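Local coordinates for FAD dependent oxidoreductase (Chelativorans sp. BNC1, PDB 6PXS), which acts as an FAD-containing oxidase that oxidises iminodiacetate, a compound met in the breakdown of EDTA, at residues 221-226 with 305-310; 227-232 with 301-306; 262-267 with 281-286. One frame throughout, in Å; residues are numbered along the deposited sequence.

Interaction 1: residues 221-226 with 305-310; sequences VPQKGQ and GFRPAG. With FAD (flavin-adenine dinucleotide), chain E.
Gln223 and Arg307 face each other as a hydrogen-bonded pair of two antiparallel strands, joined by Gln223 N to Arg307 O and Arg307 N to Gln223 O, each 3.0 Å. The same ladder pairs Val221 with Ala309 and Gly225 with Gly305. Pro222 and Pro308 sit opposite each other in a non-hydrogen-bonded pair, where a missing N-H costs the ladder nothing.

The side chain of Arg307 runs from this ladder to the cofactor. Its CB lies against Gln223 O. Arg307 CG, anti to the carbonyl carbon (chi1 -60°), is 3.4 Å from FAD C8M, a methyl of the flavin. CD rests beside Gln223 OE1, and Arg307 NE is 3.1 Å from that oxygen, with the amide and guanidinium planes nearly perpendicular (85°); Gln223 NE2 is bonded to Asp267. At the tip the position of NH1 is doubtful, while Arg307 NH2 is 3.4 Å from FAD C7. Methyl C8M itself lies over one guanidinium face, displaced toward its rim. Arginine suits the place because its long chain spans Gln223 and the flavin together.

On the other face of the sheet, Phe306 packs its CB 3.7 Å from Pro222 CB and its CD1 4.0 Å from Lys224 CB. The extended lysine carries NZ past the ring to Arg274 O. Gly305 has no side chain to meet FAD C8M, which lies 3.5 Å from Gly305 O. Gly225, Gly305, Arg307 and Pro308 belong to the FAD pocket, and the pair forms the part of an antiparallel sheet that borders the dimethylbenzene end of the flavin, consistent with the DadA-type flavoprotein fold.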
loop_
_atom_site.group_PDB
_atom_site.type_symbol
_atom_site.label_atom_id
_atom_site.label_comp_id
_atom_site.label_asym_id
_atom_site.label_seq_id
_atom_site.Cartn_x
_atom_site.Cartn_y
_atom_site.Cartn_z
ATOM N N VAL A 221 -19.173 6.356 20.940
ATOM C CA VAL A 221 -19.283 6.316 19.484
ATOM C C VAL A 221 -17.928 6.706 18.911
ATOM O O VAL A 221 -17.097 7.322 19.601
ATOM C CB VAL A 221 -20.411 7.239 18.969
ATOM C CG1 VAL A 221 -21.743 6.830 19.576
ATOM C CG2 VAL A 221 -20.099 8.692 19.290
ATOM N N PRO A 222 -17.665 6.366 17.650
ATOM C CA PRO A 222 -16.343 6.645 17.080
ATOM C C PRO A 222 -16.171 8.110 16.709
ATOM O O PRO A 222 -17.102 8.770 16.242
ATOM C CB PRO A 222 -16.306 5.755 15.832
ATOM C CG PRO A 222 -17.726 5.633 15.427
ATOM C CD PRO A 222 -18.524 5.631 16.705
ATOM N N GLN A 223 -14.959 8.613 16.928
ATOM C CA GLN A 223 -14.546 9.939 16.474
ATOM C C GLN A 223 -13.358 9.737 15.540
ATOM O O GLN A 223 -12.236 9.490 15.995
ATOM C CB GLN A 223 -14.185 10.850 17.645
ATOM C CG GLN A 223 -13.864 12.284 17.232
ATOM C CD GLN A 223 -13.303 13.117 18.371
ATOM O OE1 GLN A 223 -12.307 12.749 18.997
ATOM N NE2 GLN A 223 -13.939 14.250 18.643
ATOM N N LYS A 224 -13.607 9.835 14.237
ATOM C CA LYS A 224 -12.547 9.641 13.258
ATOM C C LYS A 224 -11.392 10.603 13.516
ATOM O O LYS A 224 -11.582 11.736 13.969
ATOM C CB LYS A 224 -13.096 9.840 11.846
ATOM C CG LYS A 224 -12.052 9.775 10.746
ATOM C CD LYS A 224 -12.707 9.863 9.381
ATOM C CE LYS A 224 -11.677 9.897 8.267
ATOM N NZ LYS A 224 -12.317 10.030 6.928
ATOM N N GLY A 225 -10.182 10.134 13.228
ATOM C CA GLY A 225 -8.999 10.961 13.347
ATOM C C GLY A 225 -7.944 10.615 12.318
ATOM O O GLY A 225 -7.529 9.457 12.213
ATOM N N GLN A 226 -7.499 11.608 11.554
ATOM C CA GLN A 226 -6.455 11.424 10.554
ATOM C C GLN A 226 -5.153 12.010 11.082
ATOM O O GLN A 226 -5.134 13.141 11.578
ATOM C CB GLN A 226 -6.844 12.087 9.232
ATOM C CG GLN A 226 -8.225 11.696 8.734
ATOM C CD GLN A 226 -8.560 12.310 7.392
ATOM O OE1 GLN A 226 -7.693 12.468 6.532
ATOM N NE2 GLN A 226 -9.825 12.665 7.204
ATOM N N GLY A 305 -7.929 6.505 12.460
ATOM C CA GLY A 305 -8.337 5.795 13.653
ATOM C C GLY A 305 -9.622 6.349 14.225
ATOM O O GLY A 305 -9.860 7.560 14.169
ATOM N N PHE A 306 -10.461 5.476 14.776
ATOM C CA PHE A 306 -11.725 5.872 15.384
ATOM C C PHE A 306 -11.553 5.853 16.899
ATOM O O PHE A 306 -11.454 4.782 17.507
ATOM C CB PHE A 306 -12.856 4.944 14.945
ATOM C CG PHE A 306 -12.987 4.809 13.450
ATOM C CD1 PHE A 306 -13.319 5.901 12.666
ATOM C CD2 PHE A 306 -12.795 3.583 12.834
ATOM C CE1 PHE A 306 -13.445 5.775 11.292
ATOM C CE2 PHE A 306 -12.923 3.451 11.461
ATOM C CZ PHE A 306 -13.247 4.546 10.692
ATOM N N ARG A 307 -11.508 7.036 17.504
ATOM C CA ARG A 307 -11.363 7.119 18.947
ATOM C C ARG A 307 -12.645 6.645 19.628
ATOM O O ARG A 307 -13.745 6.997 19.192
ATOM C CB ARG A 307 -11.065 8.552 19.380
ATOM C CG ARG A 307 -9.801 9.152 18.803
ATOM C CD ARG A 307 -9.692 10.617 19.189
ATOM N NE ARG A 307 -9.616 11.483 18.015
ATOM C CZ ARG A 307 -8.505 12.058 17.564
ATOM N NH1 ARG A 307 -8.558 12.819 16.482
ATOM N NH2 ARG A 307 -7.345 11.887 18.186
ATOM N N PRO A 308 -12.544 5.854 20.699
ATOM C CA PRO A 308 -13.748 5.543 21.478
ATOM C C PRO A 308 -14.176 6.740 22.310
ATOM O O PRO A 308 -13.913 6.799 23.514
ATOM C CB PRO A 308 -13.309 4.362 22.349
ATOM C CG PRO A 308 -11.846 4.563 22.526
ATOM C CD PRO A 308 -11.350 5.184 21.244
ATOM N N ALA A 309 -14.824 7.708 21.665
ATOM C CA ALA A 309 -15.216 8.943 22.329
ATOM C C ALA A 309 -16.546 8.741 23.040
ATOM O O ALA A 309 -17.542 8.367 22.412
ATOM C CB ALA A 309 -15.318 10.080 21.316
ATOM N N GLY A 310 -16.562 8.988 24.349
ATOM C CA GLY A 310 -17.760 8.839 25.142
ATOM C C GLY A 310 -18.501 10.155 25.313
ATOM O O GLY A 310 -17.991 11.232 25.016
HETATM P PA FAD E . -9.078 0.024 20.011
HETATM O O1A FAD E . -9.812 0.457 18.797
HETATM O O2A FAD E . -7.561 0.213 19.928
HETATM O O5B FAD E . -9.398 -1.466 20.385
HETATM C C5B FAD E . -10.641 -2.087 19.996
HETATM C C4B FAD E . -10.345 -3.469 19.475
HETATM O O4B FAD E . -11.478 -4.335 19.726
HETATM C C3B FAD E . -10.077 -3.541 17.972
HETATM O O3B FAD E . -9.017 -4.449 17.697
HETATM C C2B FAD E . -11.410 -4.045 17.414
HETATM O O2B FAD E . -11.254 -4.738 16.181
HETATM C C1B FAD E . -11.833 -4.993 18.531
HETATM N N9A FAD E . -13.261 -5.290 18.566
HETATM C C8A FAD E . -14.294 -4.396 18.659
HETATM N N7A FAD E . -15.482 -4.952 18.665
HETATM C C5A FAD E . -15.209 -6.309 18.569
HETATM C C6A FAD E . -16.041 -7.444 18.527
HETATM N N6A FAD E . -17.375 -7.392 18.578
HETATM N N1A FAD E . -15.446 -8.653 18.428
HETATM C C2A FAD E . -14.113 -8.717 18.375
HETATM N N3A FAD E . -13.231 -7.714 18.407
HETATM C C4A FAD E . -13.846 -6.531 18.505
HETATM N N1 FAD E . -4.053 8.846 23.002
HETATM C C2 FAD E . -3.033 9.380 23.735
HETATM O O2 FAD E . -2.914 9.148 24.943
HETATM N N3 FAD E . -2.099 10.198 23.123
HETATM C C4 FAD E . -2.087 10.555 21.791
HETATM O O4 FAD E . -1.205 11.293 21.358
HETATM C C4X FAD E . -3.177 9.986 21.019
HETATM N N5 FAD E . -3.243 10.272 19.750
HETATM C C5X FAD E . -4.282 9.729 19.012
HETATM C C6 FAD E . -4.366 10.026 17.653
HETATM C C7 FAD E . -5.387 9.502 16.866
HETATM C C7M FAD E . -5.445 9.845 15.401
HETATM C C8 FAD E . -6.354 8.668 17.450
HETATM C C8M FAD E . -7.474 8.088 16.626
HETATM C C9 FAD E . -6.272 8.370 18.807
HETATM C C9A FAD E . -5.248 8.892 19.590
HETATM N N10 FAD E . -5.137 8.605 20.966
HETATM C C10 FAD E . -4.114 9.141 21.714
HETATM C "C1'" FAD E . -6.126 7.746 21.638
HETATM C "C2'" FAD E . -5.774 6.261 21.583
HETATM O "O2'" FAD E . -5.227 5.928 20.306
HETATM C "C3'" FAD E . -7.042 5.439 21.814
HETATM O "O3'" FAD E . -7.803 6.038 22.857
HETATM C "C4'" FAD E . -6.791 3.977 22.185
HETATM O "O4'" FAD E . -6.010 3.365 21.159
HETATM C "C5'" FAD E . -8.090 3.222 22.374
HETATM O "O5'" FAD E . -7.799 1.832 22.626
HETATM P P FAD E . -8.954 0.768 22.728
HETATM O O1P FAD E . -10.010 1.278 23.715
HETATM O O2P FAD E . -8.433 -0.596 23.002
HETATM O O3P FAD E . -9.596 0.828 21.275
#

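Interaction 2: residues 227-232 with 301-306; sequences IIHLHL and ETRVGF. With FAD (flavin-adenine dinucleotide), chain E.
Ile227, Ile228 and His229 pair with Arg303, Thr302 and Glu301 in an antiparallel ladder, farther along strands 220-231 and 298-310. Ile227 and Arg303 are bonded both ways, N to O at 3.0 Å and O to N at 2.9 Å, and His229 N reaches Glu301 O at 3.1 Å.

The polar face is built on His229. Its ring lies almost flat against the guanidinium of Arg303 (planes 22° apart), with His229 CE1 3.3 Å above the centre of that group. Glu301 OE2 stands over a face of the imidazole, offset toward its rim, and takes two N-H groups of Arg303, NE and NH2, in a salt bridge, each at 3.1 Å. Both donors hold the acceptor in the guanidinium plane and come from one face of the carboxylate, an arrangement that fixes the rotation of the arginine end. A flat imidazole suits a place beside a flat cation. Next to it, Ile227 CG2 lies 3.6 Å from Arg303 CB, aliphatic on aliphatic.

On the opposite face Ile228 and Thr302 lie side by side, CG1 to OG1 3.7 Å; the hydroxyl is bonded to His299 and Gln280. Strand 258-261 flanks 220-231 on its other edge, where Val260 touches Ile227 and His229. Ile228 turns to helix 277-290, and Ile227 to Ala42 beside the flavin.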
loop_
_atom_site.group_PDB
_atom_site.type_symbol
_atom_site.label_atom_id
_atom_site.label_comp_id
_atom_site.label_asym_id
_atom_site.label_seq_id
_atom_site.Cartn_x
_atom_site.Cartn_y
_atom_site.Cartn_z
ATOM N N ILE A 227 -4.071 11.245 10.969
ATOM C CA ILE A 227 -2.774 11.621 11.521
ATOM C C ILE A 227 -1.717 11.403 10.448
ATOM O O ILE A 227 -1.712 10.366 9.777
ATOM C CB ILE A 227 -2.450 10.812 12.792
ATOM C CG1 ILE A 227 -1.141 11.290 13.421
ATOM C CG2 ILE A 227 -2.382 9.324 12.481
ATOM C CD1 ILE A 227 -0.911 10.743 14.818
ATOM N N ILE A 228 -0.826 12.380 10.285
ATOM C CA ILE A 228 0.159 12.380 9.209
ATOM C C ILE A 228 1.519 11.981 9.763
ATOM O O ILE A 228 1.902 12.393 10.865
ATOM C CB ILE A 228 0.229 13.760 8.525
ATOM C CG1 ILE A 228 -1.082 14.046 7.789
ATOM C CG2 ILE A 228 1.415 13.818 7.570
ATOM C CD1 ILE A 228 -1.167 15.430 7.199
ATOM N N HIS A 229 2.254 11.187 8.990
ATOM C CA HIS A 229 3.602 10.755 9.337
ATOM C C HIS A 229 4.571 11.303 8.301
ATOM O O HIS A 229 4.405 11.059 7.102
ATOM C CB HIS A 229 3.689 9.229 9.405
ATOM C CG HIS A 229 2.973 8.637 10.578
ATOM N ND1 HIS A 229 3.608 7.856 11.519
ATOM C CD2 HIS A 229 1.679 8.720 10.968
ATOM C CE1 HIS A 229 2.735 7.479 12.437
ATOM N NE2 HIS A 229 1.558 7.991 12.126
ATOM N N LEU A 230 5.577 12.039 8.764
ATOM C CA LEU A 230 6.570 12.661 7.902
ATOM C C LEU A 230 7.920 11.981 8.077
ATOM O O LEU A 230 8.154 11.250 9.041
ATOM C CB LEU A 230 6.702 14.155 8.208
ATOM C CG LEU A 230 5.402 14.957 8.194
ATOM C CD1 LEU A 230 5.683 16.402 8.556
ATOM C CD2 LEU A 230 4.718 14.871 6.843
ATOM N N HIS A 231 8.816 12.243 7.128
ATOM C CA HIS A 231 10.151 11.661 7.130
ATOM C C HIS A 231 11.158 12.733 6.747
ATOM O O HIS A 231 11.004 13.390 5.713
ATOM C CB HIS A 231 10.230 10.475 6.162
ATOM C CG HIS A 231 11.580 9.833 6.096
ATOM N ND1 HIS A 231 12.167 9.220 7.182
ATOM C CD2 HIS A 231 12.455 9.702 5.071
ATOM C CE1 HIS A 231 13.346 8.741 6.830
ATOM N NE2 HIS A 231 13.546 9.021 5.554
ATOM N N LEU A 232 12.184 12.908 7.583
ATOM C CA LEU A 232 13.242 13.892 7.362
ATOM C C LEU A 232 14.523 13.161 6.975
ATOM O O LEU A 232 15.370 12.890 7.838
ATOM C CB LEU A 232 13.465 14.743 8.615
ATOM C CG LEU A 232 12.436 15.830 8.938
ATOM C CD1 LEU A 232 12.385 16.867 7.824
ATOM C CD2 LEU A 232 11.059 15.231 9.185
ATOM N N GLU A 301 2.895 8.437 4.941
ATOM C CA GLU A 301 1.571 7.843 5.073
ATOM C C GLU A 301 0.686 8.760 5.903
ATOM O O GLU A 301 1.148 9.729 6.512
ATOM C CB GLU A 301 1.639 6.448 5.707
ATOM C CG GLU A 301 2.277 6.408 7.090
ATOM C CD GLU A 301 1.960 5.126 7.842
ATOM O OE1 GLU A 301 0.925 4.496 7.536
ATOM O OE2 GLU A 301 2.747 4.746 8.739
ATOM N N THR A 302 -0.607 8.434 5.913
ATOM C CA THR A 302 -1.597 9.124 6.736
ATOM C C THR A 302 -2.531 8.066 7.306
ATOM O O THR A 302 -3.292 7.444 6.558
ATOM C CB THR A 302 -2.376 10.159 5.927
ATOM O OG1 THR A 302 -1.481 11.177 5.464
ATOM C CG2 THR A 302 -3.473 10.793 6.775
ATOM N N ARG A 303 -2.479 7.865 8.617
ATOM C CA ARG A 303 -3.268 6.829 9.263
ATOM C C ARG A 303 -4.640 7.363 9.660
ATOM O O ARG A 303 -4.857 8.572 9.779
ATOM C CB ARG A 303 -2.541 6.289 10.493
ATOM C CG ARG A 303 -1.167 5.728 10.184
ATOM C CD ARG A 303 -0.514 5.147 11.420
ATOM N NE ARG A 303 0.872 4.768 11.169
ATOM C CZ ARG A 303 1.707 4.329 12.105
ATOM N NH1 ARG A 303 1.299 4.213 13.361
ATOM N NH2 ARG A 303 2.954 4.012 11.784
ATOM N N VAL A 304 -5.573 6.435 9.857
ATOM C CA VAL A 304 -6.931 6.756 10.271
ATOM C C VAL A 304 -7.287 5.893 11.471
ATOM O O VAL A 304 -6.985 4.694 11.500
ATOM C CB VAL A 304 -7.948 6.542 9.132
ATOM C CG1 VAL A 304 -9.368 6.768 9.641
ATOM C CG2 VAL A 304 -7.637 7.463 7.964
ATOM N N GLY A 305 -7.929 6.505 12.460
ATOM C CA GLY A 305 -8.337 5.795 13.653
ATOM C C GLY A 305 -9.622 6.349 14.225
ATOM O O GLY A 305 -9.860 7.560 14.169
ATOM N N PHE A 306 -10.461 5.476 14.776
ATOM C CA PHE A 306 -11.725 5.872 15.384
ATOM C C PHE A 306 -11.553 5.853 16.899
ATOM O O PHE A 306 -11.454 4.782 17.507
ATOM C CB PHE A 306 -12.856 4.944 14.945
ATOM C CG PHE A 306 -12.987 4.809 13.450
ATOM C CD1 PHE A 306 -13.319 5.901 12.666
ATOM C CD2 PHE A 306 -12.795 3.583 12.834
ATOM C CE1 PHE A 306 -13.445 5.775 11.292
ATOM C CE2 PHE A 306 -12.923 3.451 11.461
ATOM C CZ PHE A 306 -13.247 4.546 10.692
HETATM P PA FAD E . -9.078 0.024 20.011
HETATM O O1A FAD E . -9.812 0.457 18.797
HETATM O O2A FAD E . -7.561 0.213 19.928
HETATM O O5B FAD E . -9.398 -1.466 20.385
HETATM C C5B FAD E . -10.641 -2.087 19.996
HETATM C C4B FAD E . -10.345 -3.469 19.475
HETATM O O4B FAD E . -11.478 -4.335 19.726
HETATM C C3B FAD E . -10.077 -3.541 17.972
HETATM O O3B FAD E . -9.017 -4.449 17.697
HETATM C C2B FAD E . -11.410 -4.045 17.414
HETATM O O2B FAD E . -11.254 -4.738 16.181
HETATM C C1B FAD E . -11.833 -4.993 18.531
HETATM N N9A FAD E . -13.261 -5.290 18.566
HETATM C C8A FAD E . -14.294 -4.396 18.659
HETATM N N7A FAD E . -15.482 -4.952 18.665
HETATM C C5A FAD E . -15.209 -6.309 18.569
HETATM C C6A FAD E . -16.041 -7.444 18.527
HETATM N N6A FAD E . -17.375 -7.392 18.578
HETATM N N1A FAD E . -15.446 -8.653 18.428
HETATM C C2A FAD E . -14.113 -8.717 18.375
HETATM N N3A FAD E . -13.231 -7.714 18.407
HETATM C C4A FAD E . -13.846 -6.531 18.505
HETATM N N1 FAD E . -4.053 8.846 23.002
HETATM C C2 FAD E . -3.033 9.380 23.735
HETATM O O2 FAD E . -2.914 9.148 24.943
HETATM N N3 FAD E . -2.099 10.198 23.123
HETATM C C4 FAD E . -2.087 10.555 21.791
HETATM O O4 FAD E . -1.205 11.293 21.358
HETATM C C4X FAD E . -3.177 9.986 21.019
HETATM N N5 FAD E . -3.243 10.272 19.750
HETATM C C5X FAD E . -4.282 9.729 19.012
HETATM C C6 FAD E . -4.366 10.026 17.653
HETATM C C7 FAD E . -5.387 9.502 16.866
HETATM C C7M FAD E . -5.445 9.845 15.401
HETATM C C8 FAD E . -6.354 8.668 17.450
HETATM C C8M FAD E . -7.474 8.088 16.626
HETATM C C9 FAD E . -6.272 8.370 18.807
HETATM C C9A FAD E . -5.248 8.892 19.590
HETATM N N10 FAD E . -5.137 8.605 20.966
HETATM C C10 FAD E . -4.114 9.141 21.714
HETATM C "C1'" FAD E . -6.126 7.746 21.638
HETATM C "C2'" FAD E . -5.774 6.261 21.583
HETATM O "O2'" FAD E . -5.227 5.928 20.306
HETATM C "C3'" FAD E . -7.042 5.439 21.814
HETATM O "O3'" FAD E . -7.803 6.038 22.857
HETATM C "C4'" FAD E . -6.791 3.977 22.185
HETATM O "O4'" FAD E . -6.010 3.365 21.159
HETATM C "C5'" FAD E . -8.090 3.222 22.374
HETATM O "O5'" FAD E . -7.799 1.832 22.626
HETATM P P FAD E . -8.954 0.768 22.728
HETATM O O1P FAD E . -10.010 1.278 23.715
HETATM O O2P FAD E . -8.433 -0.596 23.002
HETATM O O3P FAD E . -9.596 0.828 21.275
#

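Interaction 3: residues 262-267 with 281-286; sequences GATRED and LEVLQA
Gly262 and Thr264 belong to the loop that leaves strand 258-261 and keeps following strand 220-231, and they meet helix 277-290 mainly through Val283. The contact is small, and no hydrogen bond crosses it. Val283 points its side chain at the loop and brings both methyls to the carbonyl oxygen of Gly262, CG1 anti to the backbone N (chi1 176°). Gly262 is poorly ordered, so this approach is best read as packing without a reliable separation. A branched valine suits the spot because its second methyl, Val283 CG2, turns to the next loop residue that faces the helix and lies 3.7 Å from Thr264 CG2. The two side chains cross at about a right angle. Glu282 stays at the margin, its OE2 4.3 Å from Thr264 CG2.

Threonine does two jobs with its two branches. While CG2 meets the helix, Thr264 OG1, set between the backbone N and the carbonyl carbon (chi1 62°), turns to the polar network. It donates to Glu266 OE1 at 3.1 Å, using the anti lone pair of that carboxylate, and accepts from Gln226 N. Glu266 OE1 also receives Gln226 NE2. An alanine at Thr264 would probably leave Val283 CG2 without its methyl partner and Gln226 N and Glu266 OE1 without the hydroxyl that joins them.

Backbone bonds of Thr264 with Gln226 and of Glu266 with Lys224 hold the loop beside strand 220-231, and Ala263, just before Thr264, touches FAD. Val283 and Leu284 of the helix rest on Ile228 of that strand, Glu282 and Ala286 on Tyr249. Elsewhere on the helix, Leu281 and Leu284 pack against Leu281 of a second subunit.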
loop_
_atom_site.group_PDB
_atom_site.type_symbol
_atom_site.label_atom_id
_atom_site.label_comp_id
_atom_site.label_asym_id
_atom_site.label_seq_id
_atom_site.Cartn_x
_atom_site.Cartn_y
_atom_site.Cartn_z
ATOM N N GLY A 262 -0.257 16.538 14.410
ATOM C CA GLY A 262 -1.529 16.464 15.106
ATOM C C GLY A 262 -2.684 15.963 14.267
ATOM O O GLY A 262 -2.684 16.111 13.043
ATOM N N ALA A 263 -3.678 15.375 14.921
ATOM C CA ALA A 263 -4.746 14.664 14.241
ATOM C C ALA A 263 -6.017 15.503 14.165
ATOM O O ALA A 263 -6.175 16.519 14.846
ATOM C CB ALA A 263 -5.034 13.337 14.949
ATOM N N THR A 264 -6.934 15.051 13.313
ATOM C CA THR A 264 -8.250 15.653 13.192
ATOM C C THR A 264 -9.176 15.102 14.271
ATOM O O THR A 264 -8.892 14.086 14.908
ATOM C CB THR A 264 -8.843 15.380 11.808
ATOM O OG1 THR A 264 -9.004 13.969 11.619
ATOM C CG2 THR A 264 -7.935 15.928 10.714
ATOM N N ARG A 265 -10.301 15.789 14.471
ATOM C CA ARG A 265 -11.298 15.396 15.475
ATOM C C ARG A 265 -12.673 15.548 14.827
ATOM O O ARG A 265 -13.308 16.602 14.922
ATOM C CB ARG A 265 -11.158 16.237 16.737
ATOM C CG ARG A 265 -9.823 16.026 17.434
ATOM C CD ARG A 265 -9.500 17.108 18.449
ATOM N NE ARG A 265 -8.131 16.957 18.936
ATOM C CZ ARG A 265 -7.743 16.028 19.808
ATOM N NH1 ARG A 265 -6.474 15.963 20.187
ATOM N NH2 ARG A 265 -8.620 15.161 20.300
ATOM N N GLU A 266 -13.132 14.474 14.186
ATOM C CA GLU A 266 -14.317 14.504 13.332
ATOM C C GLU A 266 -15.476 13.843 14.071
ATOM O O GLU A 266 -15.576 12.615 14.123
ATOM C CB GLU A 266 -14.024 13.812 12.004
ATOM C CG GLU A 266 -12.878 14.448 11.224
ATOM C CD GLU A 266 -12.544 13.706 9.943
ATOM O OE1 GLU A 266 -11.347 13.442 9.706
ATOM O OE2 GLU A 266 -13.476 13.385 9.174
ATOM N N ASP A 267 -16.353 14.665 14.640
ATOM C CA ASP A 267 -17.542 14.157 15.312
ATOM C C ASP A 267 -18.559 13.657 14.295
ATOM O O ASP A 267 -18.606 14.115 13.150
ATOM C CB ASP A 267 -18.173 15.246 16.180
ATOM C CG ASP A 267 -17.362 15.544 17.424
ATOM O OD1 ASP A 267 -16.887 14.582 18.063
ATOM O OD2 ASP A 267 -17.200 16.737 17.758
ATOM N N LEU A 281 -5.544 18.644 4.826
ATOM C CA LEU A 281 -5.221 20.063 4.727
ATOM C C LEU A 281 -5.118 20.690 6.111
ATOM O O LEU A 281 -4.144 21.385 6.421
ATOM C CB LEU A 281 -6.275 20.784 3.884
ATOM C CG LEU A 281 -6.127 22.306 3.756
ATOM C CD1 LEU A 281 -4.846 22.675 3.023
ATOM C CD2 LEU A 281 -7.329 22.910 3.048
ATOM N N GLU A 282 -6.118 20.447 6.963
ATOM C CA GLU A 282 -6.120 21.048 8.292
ATOM C C GLU A 282 -4.858 20.685 9.063
ATOM O O GLU A 282 -4.249 21.544 9.713
ATOM C CB GLU A 282 -7.364 20.605 9.062
ATOM C CG GLU A 282 -8.670 21.114 8.474
ATOM C CD GLU A 282 -9.885 20.570 9.198
ATOM O OE1 GLU A 282 -11.019 20.955 8.837
ATOM O OE2 GLU A 282 -9.704 19.754 10.130
ATOM N N VAL A 283 -4.445 19.419 8.997
ATOM C CA VAL A 283 -3.254 18.995 9.725
ATOM C C VAL A 283 -2.009 19.643 9.136
ATOM O O VAL A 283 -1.134 20.119 9.869
ATOM C CB VAL A 283 -3.150 17.459 9.723
ATOM C CG1 VAL A 283 -1.868 17.014 10.404
ATOM C CG2 VAL A 283 -4.362 16.841 10.406
ATOM N N LEU A 284 -1.907 19.676 7.805
ATOM C CA LEU A 284 -0.734 20.272 7.174
ATOM C C LEU A 284 -0.608 21.751 7.525
ATOM O O LEU A 284 0.496 22.241 7.789
ATOM C CB LEU A 284 -0.801 20.079 5.659
ATOM C CG LEU A 284 -0.618 18.642 5.157
ATOM C CD1 LEU A 284 -0.947 18.536 3.674
ATOM C CD2 LEU A 284 0.800 18.157 5.418
ATOM N N GLN A 285 -1.728 22.478 7.536
ATOM C CA GLN A 285 -1.683 23.896 7.883
ATOM C C GLN A 285 -1.157 24.096 9.298
ATOM O O GLN A 285 -0.274 24.927 9.536
ATOM C CB GLN A 285 -3.071 24.518 7.738
ATOM C CG GLN A 285 -3.459 24.864 6.314
ATOM C CD GLN A 285 -4.842 25.483 6.226
ATOM O OE1 GLN A 285 -5.436 25.847 7.241
ATOM N NE2 GLN A 285 -5.363 25.599 5.010
ATOM N N ALA A 286 -1.699 23.342 10.257
ATOM C CA ALA A 286 -1.256 23.472 11.641
ATOM C C ALA A 286 0.220 23.121 11.781
ATOM O O ALA A 286 0.991 23.856 12.409
ATOM C CB ALA A 286 -2.113 22.584 12.545
#

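In the fold
From the N terminus, strand 220-231 comes first and supplies one side of both interaction 1 and interaction 2. The chain then passes through strands 251-254 and 258-261, the loop 262-267 and helix 277-290 before strand 298-310 returns antiparallel to close both loops. Interaction 2 closes the shorter loop, inside that of interaction 1. Interaction 3 is nested within both. It joins loop to helix on the sheet: the loop 262-267 is tied to strand 220-231, and helix 277-290 packs on the sheet. Interactions 1 and 2 share Gly305 and Phe306, and both touch the flavin.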